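Local atomic coordinates of tRNA (guanine(6)-N2)-methyltransferase (Thermus thermophilus, PDB entry 3TMA), a protein that transfers a methyl group from S-adenosyl-L-methionine to N2 of the guanosine at position 6 of tRNA(Phe). Residues 69-74 and 176-181; 193-198 and 215-220. All blocks are in the same frame, centred on the assembly; numbering follows the deposited sequence.

Contact 1 (69-74 and 176-181); sequences GLRLAH and RRFPKA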
ATOM      1  N   GLY A  69       4.853 -11.055  -4.689  1.00 34.58           N
ATOM      2  CA  GLY A  69       5.030 -11.253  -3.249  1.00 34.30           C
ATOM      3  C   GLY A  69       5.245  -9.933  -2.510  1.00 35.97           C
ATOM      4  O   GLY A  69       5.470  -9.912  -1.272  1.00 35.09           O
ATOM      5  N   LEU A  70       5.229  -8.831  -3.261  1.00 32.24           N
ATOM      6  CA  LEU A  70       5.487  -7.495  -2.674  1.00 30.58           C
ATOM      7  C   LEU A  70       4.371  -7.135  -1.713  1.00 30.98           C
ATOM      8  O   LEU A  70       3.200  -7.301  -2.027  1.00 32.08           O
ATOM      9  CB  LEU A  70       5.579  -6.431  -3.775  1.00 28.85           C
ATOM     10  CG  LEU A  70       6.842  -6.538  -4.620  1.00 30.01           C
ATOM     11  CD1 LEU A  70       6.745  -5.684  -5.906  1.00 28.81           C
ATOM     12  CD2 LEU A  70       8.077  -6.192  -3.784  1.00 28.62           C
ATOM     13  N   ARG A  71       4.736  -6.691  -0.520  1.00 30.00           N
ATOM     14  CA  ARG A  71       3.752  -6.307   0.472  1.00 31.48           C
ATOM     15  C   ARG A  71       3.487  -4.797   0.526  1.00 29.83           C
ATOM     16  O   ARG A  71       2.566  -4.366   1.225  1.00 30.31           O
ATOM     17  CB  ARG A  71       4.188  -6.807   1.848  1.00 33.11           C
ATOM     18  CG  ARG A  71       4.314  -8.330   1.879  1.00 42.62           C
ATOM     19  CD  ARG A  71       3.068  -8.854   2.470  1.00 55.09           C
ATOM     20  NE  ARG A  71       3.374  -9.981   3.314  1.00 64.40           N
ATOM     21  CZ  ARG A  71       2.513 -10.574   4.125  1.00 68.04           C
ATOM     22  NH1 ARG A  71       1.296 -10.077   4.300  1.00 63.04           N
ATOM     23  NH2 ARG A  71       2.906 -11.646   4.801  1.00 72.30           N
ATOM     24  N   LEU A  72       4.271  -3.991  -0.182  1.00 26.80           N
ATOM     25  CA  LEU A  72       3.965  -2.562  -0.188  1.00 27.65           C
ATOM     26  C   LEU A  72       3.370  -2.095  -1.520  1.00 28.85           C
ATOM     27  O   LEU A  72       3.239  -0.899  -1.736  1.00 27.96           O
ATOM     28  CB  LEU A  72       5.222  -1.756   0.126  1.00 25.71           C
ATOM     29  CG  LEU A  72       5.662  -1.959   1.592  1.00 32.45           C
ATOM     30  CD1 LEU A  72       7.162  -1.706   1.757  1.00 36.16           C
ATOM     31  CD2 LEU A  72       4.819  -1.047   2.494  1.00 30.84           C
ATOM     32  N   ALA A  73       3.019  -3.021  -2.409  1.00 25.54           N
ATOM     33  CA  ALA A  73       2.547  -2.601  -3.730  1.00 25.55           C
ATOM     34  C   ALA A  73       1.049  -2.762  -3.884  1.00 25.70           C
ATOM     35  O   ALA A  73       0.457  -3.717  -3.368  1.00 26.96           O
ATOM     36  CB  ALA A  73       3.284  -3.366  -4.847  1.00 24.39           C
ATOM     37  N   HIS A  74       0.442  -1.854  -4.632  1.00 25.93           N
ATOM     38  CA  HIS A  74      -0.957  -2.025  -5.027  0.50 28.52           C
ATOM     39  C   HIS A  74      -1.035  -2.716  -6.387  1.00 29.69           C
ATOM     40  O   HIS A  74      -1.495  -3.870  -6.463  1.00 31.64           O
ATOM     41  CB  HIS A  74      -1.680  -0.685  -5.063  0.50 29.68           C
ATOM     42  CG  HIS A  74      -1.876  -0.083  -3.716  0.50 31.17           C
ATOM     43  ND1 HIS A  74      -2.510  -0.751  -2.686  0.50 31.85           N
ATOM     44  CD2 HIS A  74      -1.550   1.139  -3.232  0.50 35.49           C
ATOM     45  CE1 HIS A  74      -2.573   0.043  -1.632  0.50 33.68           C
ATOM     46  NE2 HIS A  74      -1.944   1.172  -1.923  0.50 30.62           N
ATOM     47  N   ARG A 176      -5.385  -6.579  -1.883  1.00 39.39           N
ATOM     48  CA  ARG A 176      -6.629  -7.299  -1.550  1.00 42.20           C
ATOM     49  C   ARG A 176      -6.425  -8.597  -0.754  1.00 42.99           C
ATOM     50  O   ARG A 176      -7.321  -9.431  -0.680  1.00 46.73           O
ATOM     51  CB  ARG A 176      -7.424  -7.616  -2.810  1.00 44.82           C
ATOM     52  CG  ARG A 176      -7.898  -6.387  -3.527  1.00 51.42           C
ATOM     53  CD  ARG A 176      -9.204  -5.865  -2.913  1.00 63.84           C
ATOM     54  NE  ARG A 176      -9.989  -5.158  -3.926  1.00 74.24           N
ATOM     55  CZ  ARG A 176      -9.893  -3.855  -4.174  1.00 76.13           C
ATOM     56  NH1 ARG A 176      -9.077  -3.096  -3.453  1.00 74.46           N
ATOM     57  NH2 ARG A 176     -10.632  -3.306  -5.132  1.00 81.70           N
ATOM     58  N   ARG A 177      -5.305  -8.724  -0.056  1.00 39.93           N
ATOM     59  CA  ARG A 177      -5.162  -9.818   0.905  1.00 39.41           C
ATOM     60  C   ARG A 177      -6.043  -9.597   2.141  1.00 41.67           C
ATOM     61  O   ARG A 177      -6.431  -8.444   2.453  1.00 42.64           O
ATOM     62  CB  ARG A 177      -3.689 -10.052   1.257  1.00 37.25           C
ATOM     63  CG  ARG A 177      -2.905  -8.795   1.692  1.00 37.65           C
ATOM     64  CD  ARG A 177      -1.472  -9.175   2.012  1.00 35.98           C
ATOM     65  NE  ARG A 177      -0.707  -8.025   2.515  1.00 34.85           N
ATOM     66  CZ  ARG A 177      -0.167  -7.078   1.747  1.00 34.94           C
ATOM     67  NH1 ARG A 177      -0.336  -7.107   0.430  1.00 31.59           N
ATOM     68  NH2 ARG A 177       0.523  -6.074   2.296  1.00 32.56           N
ATOM     69  N   PHE A 178      -6.368 -10.693   2.828  1.00 40.78           N
ATOM     70  CA  PHE A 178      -7.196 -10.665   4.033  1.00 44.03           C
ATOM     71  C   PHE A 178      -8.580 -10.022   3.809  1.00 47.85           C
ATOM     72  O   PHE A 178      -8.957  -9.128   4.571  1.00 48.60           O
ATOM     73  CB  PHE A 178      -6.445  -9.981   5.204  1.00 41.88           C
ATOM     74  CG  PHE A 178      -5.044 -10.486   5.386  1.00 41.09           C
ATOM     75  CD1 PHE A 178      -4.803 -11.852   5.417  1.00 37.66           C
ATOM     76  CD2 PHE A 178      -3.961  -9.608   5.452  1.00 38.97           C
ATOM     77  CE1 PHE A 178      -3.494 -12.349   5.530  1.00 44.12           C
ATOM     78  CE2 PHE A 178      -2.643 -10.087   5.610  1.00 36.47           C
ATOM     79  CZ  PHE A 178      -2.411 -11.458   5.645  1.00 40.03           C
ATOM     80  N   PRO A 179      -9.343 -10.486   2.784  1.00 49.59           N
ATOM     81  CA  PRO A 179     -10.605  -9.856   2.422  1.00 53.49           C
ATOM     82  C   PRO A 179     -11.664  -9.986   3.538  1.00 57.44           C
ATOM     83  O   PRO A 179     -12.505  -9.107   3.681  1.00 59.72           O
ATOM     84  CB  PRO A 179     -11.041 -10.613   1.149  1.00 55.36           C
ATOM     85  CG  PRO A 179     -10.411 -11.984   1.288  1.00 54.22           C
ATOM     86  CD  PRO A 179      -9.047 -11.648   1.932  1.00 49.48           C
ATOM     87  N   LYS A 180     -11.588 -11.028   4.357  1.00 60.57           N
ATOM     88  CA  LYS A 180     -12.508 -11.144   5.489  1.00 65.92           C
ATOM     89  C   LYS A 180     -12.366  -9.974   6.482  1.00 66.31           C
ATOM     90  O   LYS A 180     -13.324  -9.588   7.136  1.00 69.52           O
ATOM     91  CB  LYS A 180     -12.347 -12.486   6.210  1.00 67.10           C
ATOM     92  CG  LYS A 180     -13.241 -13.626   5.689  1.00 75.39           C
ATOM     93  CD  LYS A 180     -12.838 -14.985   6.298  1.00 80.07           C
ATOM     94  CE  LYS A 180     -12.795 -16.096   5.238  1.00 83.57           C
ATOM     95  NZ  LYS A 180     -14.141 -16.652   4.869  1.00 86.60           N
ATOM     96  N   ALA A 181     -11.179  -9.392   6.581  1.00 65.16           N
ATOM     97  CA  ALA A 181     -11.014  -8.205   7.413  1.00 66.01           C
ATOM     98  C   ALA A 181     -11.298  -6.880   6.672  1.00 69.12           C
ATOM     99  O   ALA A 181     -11.245  -5.821   7.279  1.00 68.57           O
ATOM    100  CB  ALA A 181      -9.642  -8.186   8.042  1.00 61.26           C
TER
HETATM  101  O   HOH W   1       1.137  -5.528  -1.478  1.00 20.12           O
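Arg177 reaches across to the 69-74 loop and sets its guanidinium against the backbone there. Its NH2 donates to the carbonyl oxygen of Arg71, with 2.9 Å between Arg177 NH2 and Arg71 O. The donor arrives in the carbonyl plane, on a lone pair, although the N-H points somewhat off the oxygen (146°). From CG to NE the side chain of Arg177 is extended, which carries the charged end across a gap in which even the nearest CA atoms, those of Arg71 and Arg177, are 9.6 Å apart. The other terminal nitrogen works through a water: Arg177 NH1 donates to it at 2.9 Å, and the water passes its own hydrogens to Leu70 O (2.8 Å) and Ala73 O (2.7 Å). One guanidinium thus serves three carbonyls of the loop, one directly and two through the water.

Arg71 replies with its side chain. The bend at chi2 (-98°) lays Arg71 CD over one face of the Arg177 guanidinium, 3.8 Å from Arg177 CZ, and the bend at chi3 swings the Arg71 guanidinium on from there, 84° to that of Arg177. Arg71 NH1 and Arg177 NE, both donors, lie 3.4 Å apart, and both form salt bridges with Glu220 OE1. Ser223 holds Arg71 NH2. Phe178 adds a lighter touch, its CE2 4.2 Å from Arg71 NH1.

The contact joins the N-terminal part of the chain, with the THUMP domain, to the start of the Rossmann-fold methyltransferase domain. The 69-74 loop leads into strand 76-84 and rests on helix 31-41 through Leu70 and Leu72. The partner segment lies between strand 162-168 and helix 189-198, with Phe178 and Ala181 packed on helix 216-225.

Contact 2 (193-198 and 215-220); sequences QALLRL and GTIALE
Gln193 and Glu220 make the close end of this helix pair, where the CA atoms come to 6.3 Å, the shortest such distance across the two segments. Both side chains have CG anti to N and a bend at chi2, and they meet at about a right angle, with amide and carboxylate planes 82° apart. Gln193 NE2 donates to Glu220 OE2 over a short 2.6 Å, using the oxygen's anti lone pair; the N-H is not straight on the acceptor (147°). The same oxygen also lies 3.3 Å from Gln193 CB, so the carboxylate is pressed against the root of the glutamine as well as its end. Gln193 NE2 is also hydrogen-bonded to Thr224 OG1. Gln193 OE1 accepts from Arg197 NE one turn on, at 2.8 Å, which together with the bond to Glu220 settles the amide's orientation.

Elsewhere the fit is looser, though still buried. The axes of the two short helical segments come no closer than 9.9 Å, with 61° between their directions; Leu195 CD1 only grazes Ile217 CD1 at 4.2 Å. Toward the partly exposed Arg197, which packs on Glu37, the contact gives way to the N-terminal part of the chain.

Gly215, at the N-cap, and Thr216 probably form part of the S-adenosyl-L-methionine site. Further along that helix, the amide and two arginines around the buried Glu220 carboxylate would probably favour its ionised form.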
ATOM      1  N   GLN A 193       1.441  -2.734   6.636  1.00 30.29           N
ATOM      2  CA  GLN A 193       2.865  -3.174   6.425  1.00 29.61           C
ATOM      3  C   GLN A 193       3.845  -1.992   6.593  1.00 30.78           C
ATOM      4  O   GLN A 193       4.936  -2.124   7.191  1.00 29.38           O
ATOM      5  CB  GLN A 193       3.016  -3.777   5.005  1.00 31.09           C
ATOM      6  CG  GLN A 193       4.471  -4.155   4.600  1.00 27.14           C
ATOM      7  CD  GLN A 193       5.001  -5.339   5.398  1.00 35.82           C
ATOM      8  OE1 GLN A 193       6.194  -5.420   5.643  1.00 36.99           O
ATOM      9  NE2 GLN A 193       4.111  -6.238   5.835  1.00 28.92           N
ATOM     10  N   ALA A 194       3.437  -0.810   6.098  1.00 31.85           N
ATOM     11  CA  ALA A 194       4.260   0.398   6.284  1.00 32.49           C
ATOM     12  C   ALA A 194       4.407   0.786   7.765  1.00 33.52           C
ATOM     13  O   ALA A 194       5.513   1.157   8.203  1.00 33.60           O
ATOM     14  CB  ALA A 194       3.656   1.582   5.491  1.00 32.79           C
ATOM     15  N   LEU A 195       3.321   0.704   8.555  1.00 32.70           N
ATOM     16  CA  LEU A 195       3.466   0.987  10.006  1.00 34.67           C
ATOM     17  C   LEU A 195       4.464   0.024  10.661  1.00 33.90           C
ATOM     18  O   LEU A 195       5.285   0.419  11.522  1.00 34.22           O
ATOM     19  CB  LEU A 195       2.115   0.877  10.752  1.00 35.81           C
ATOM     20  CG  LEU A 195       1.066   1.918  10.353  1.00 40.52           C
ATOM     21  CD1 LEU A 195      -0.269   1.658  11.099  1.00 41.26           C
ATOM     22  CD2 LEU A 195       1.612   3.335  10.659  1.00 35.24           C
ATOM     23  N   LEU A 196       4.331  -1.252  10.314  1.00 32.16           N
ATOM     24  CA  LEU A 196       5.240  -2.301  10.767  0.50 32.37           C
ATOM     25  C   LEU A 196       6.719  -1.941  10.511  1.00 33.98           C
ATOM     26  O   LEU A 196       7.563  -2.010  11.398  1.00 33.84           O
ATOM     27  CB  LEU A 196       4.882  -3.562  10.001  0.50 31.50           C
ATOM     28  CG  LEU A 196       5.176  -4.944  10.522  0.50 33.40           C
ATOM     29  CD1 LEU A 196       4.652  -5.137  11.942  0.50 31.30           C
ATOM     30  CD2 LEU A 196       4.515  -5.908   9.553  0.50 33.80           C
ATOM     31  N   ARG A 197       7.021  -1.583   9.258  1.00 33.47           N
ATOM     32  CA  ARG A 197       8.369  -1.201   8.853  1.00 36.61           C
ATOM     33  C   ARG A 197       8.843   0.123   9.463  1.00 38.21           C
ATOM     34  O   ARG A 197      10.016   0.248   9.875  1.00 39.70           O
ATOM     35  CB  ARG A 197       8.436  -1.117   7.309  1.00 37.71           C
ATOM     36  CG  ARG A 197       8.324  -2.508   6.668  1.00 41.78           C
ATOM     37  CD  ARG A 197       8.187  -2.481   5.135  1.00 46.46           C
ATOM     38  NE  ARG A 197       8.301  -3.843   4.584  1.00 50.67           N
ATOM     39  CZ  ARG A 197       9.345  -4.305   3.888  1.00 52.82           C
ATOM     40  NH1 ARG A 197      10.373  -3.511   3.581  1.00 51.55           N
ATOM     41  NH2 ARG A 197       9.365  -5.569   3.500  1.00 48.11           N
ATOM     42  N   LEU A 198       7.957   1.127   9.508  1.00 37.21           N
ATOM     43  CA  LEU A 198       8.355   2.406  10.115  1.00 39.29           C
ATOM     44  C   LEU A 198       8.644   2.262  11.615  1.00 39.01           C
ATOM     45  O   LEU A 198       9.446   2.991  12.155  1.00 41.59           O
ATOM     46  CB  LEU A 198       7.295   3.478   9.895  1.00 40.39           C
ATOM     47  CG  LEU A 198       7.158   3.890   8.437  1.00 42.10           C
ATOM     48  CD1 LEU A 198       5.822   4.638   8.236  1.00 39.91           C
ATOM     49  CD2 LEU A 198       8.378   4.779   8.069  1.00 46.72           C
ATOM     50  N   GLY A 215      -9.289  -6.414  12.005  1.00 33.71           N
ATOM     51  CA  GLY A 215      -8.088  -7.172  12.294  1.00 30.53           C
ATOM     52  C   GLY A 215      -6.919  -6.890  11.352  1.00 30.22           C
ATOM     53  O   GLY A 215      -5.884  -7.509  11.499  1.00 29.94           O
ATOM     54  N   THR A 216      -7.061  -5.962  10.405  1.00 28.31           N
ATOM     55  CA  THR A 216      -6.053  -5.801   9.330  1.00 29.27           C
ATOM     56  C   THR A 216      -4.606  -5.634   9.775  1.00 27.85           C
ATOM     57  O   THR A 216      -3.703  -6.345   9.264  1.00 26.17           O
ATOM     58  CB  THR A 216      -6.404  -4.656   8.379  1.00 32.95           C
ATOM     59  OG1 THR A 216      -7.700  -4.899   7.810  1.00 35.60           O
ATOM     60  CG2 THR A 216      -5.356  -4.560   7.246  1.00 30.57           C
ATOM     61  N   ILE A 217      -4.374  -4.761  10.763  1.00 24.12           N
ATOM     62  CA  ILE A 217      -3.005  -4.539  11.242  1.00 26.03           C
ATOM     63  C   ILE A 217      -2.425  -5.783  11.952  1.00 25.60           C
ATOM     64  O   ILE A 217      -1.276  -6.177  11.676  1.00 23.20           O
ATOM     65  CB  ILE A 217      -2.919  -3.329  12.171  1.00 25.50           C
ATOM     66  CG1 ILE A 217      -3.076  -2.042  11.360  1.00 25.97           C
ATOM     67  CG2 ILE A 217      -1.571  -3.275  12.854  1.00 25.04           C
ATOM     68  CD1 ILE A 217      -3.402  -0.807  12.263  1.00 26.77           C
ATOM     69  N   ALA A 218      -3.237  -6.430  12.800  1.00 22.95           N
ATOM     70  CA  ALA A 218      -2.803  -7.667  13.470  1.00 22.53           C
ATOM     71  C   ALA A 218      -2.457  -8.791  12.484  1.00 23.14           C
ATOM     72  O   ALA A 218      -1.471  -9.514  12.687  1.00 22.89           O
ATOM     73  CB  ALA A 218      -3.882  -8.174  14.501  1.00 23.06           C
ATOM     74  N   LEU A 219      -3.274  -8.954  11.437  1.00 22.31           N
ATOM     75  CA  LEU A 219      -3.067 -10.034  10.493  1.00 24.28           C
ATOM     76  C   LEU A 219      -1.814  -9.730   9.694  1.00 24.09           C
ATOM     77  O   LEU A 219      -1.049 -10.648   9.399  1.00 24.90           O
ATOM     78  CB  LEU A 219      -4.291 -10.151   9.529  1.00 26.26           C
ATOM     79  CG  LEU A 219      -5.639 -10.471  10.222  1.00 31.95           C
ATOM     80  CD1 LEU A 219      -6.844 -10.206   9.285  1.00 32.90           C
ATOM     81  CD2 LEU A 219      -5.656 -11.920  10.688  1.00 33.26           C
ATOM     82  N   GLU A 220      -1.651  -8.469   9.234  1.00 21.49           N
ATOM     83  CA  GLU A 220      -0.427  -8.091   8.510  1.00 23.50           C
ATOM     84  C   GLU A 220       0.844  -8.356   9.333  1.00 24.03           C
ATOM     85  O   GLU A 220       1.860  -8.931   8.823  1.00 26.00           O
ATOM     86  CB  GLU A 220      -0.482  -6.643   8.021  1.00 23.68           C
ATOM     87  CG  GLU A 220       0.723  -6.251   7.111  1.00 27.06           C
ATOM     88  CD  GLU A 220       0.710  -6.929   5.694  1.00 34.12           C
ATOM     89  OE1 GLU A 220      -0.299  -7.547   5.292  1.00 34.07           O
ATOM     90  OE2 GLU A 220       1.731  -6.848   4.993  1.00 31.28           O
TER

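In the fold
Contact 1 closes before contact 2 opens along the chain, and their centres are 11 Å apart. They are joined by Glu220 of contact 2, whose OE1 forms salt bridges with Arg177 NE (2.8 Å) and Arg71 NH1 (3.2 Å) of contact 1; Leu72 also packs on Arg197. Contact 1 ties the loop before strand 76-84, in the N-terminal sheet, to the segment leading into helix 189-198. Contact 2 pairs that helix with 216-225, on either side in sequence of strand 207-209 of the Rossmann-fold sheet. The helix beginning at the probable cofactor site therefore also meets the THUMP side, which is consistent with a defined placement of the RNA-binding part relative to the catalytic domain.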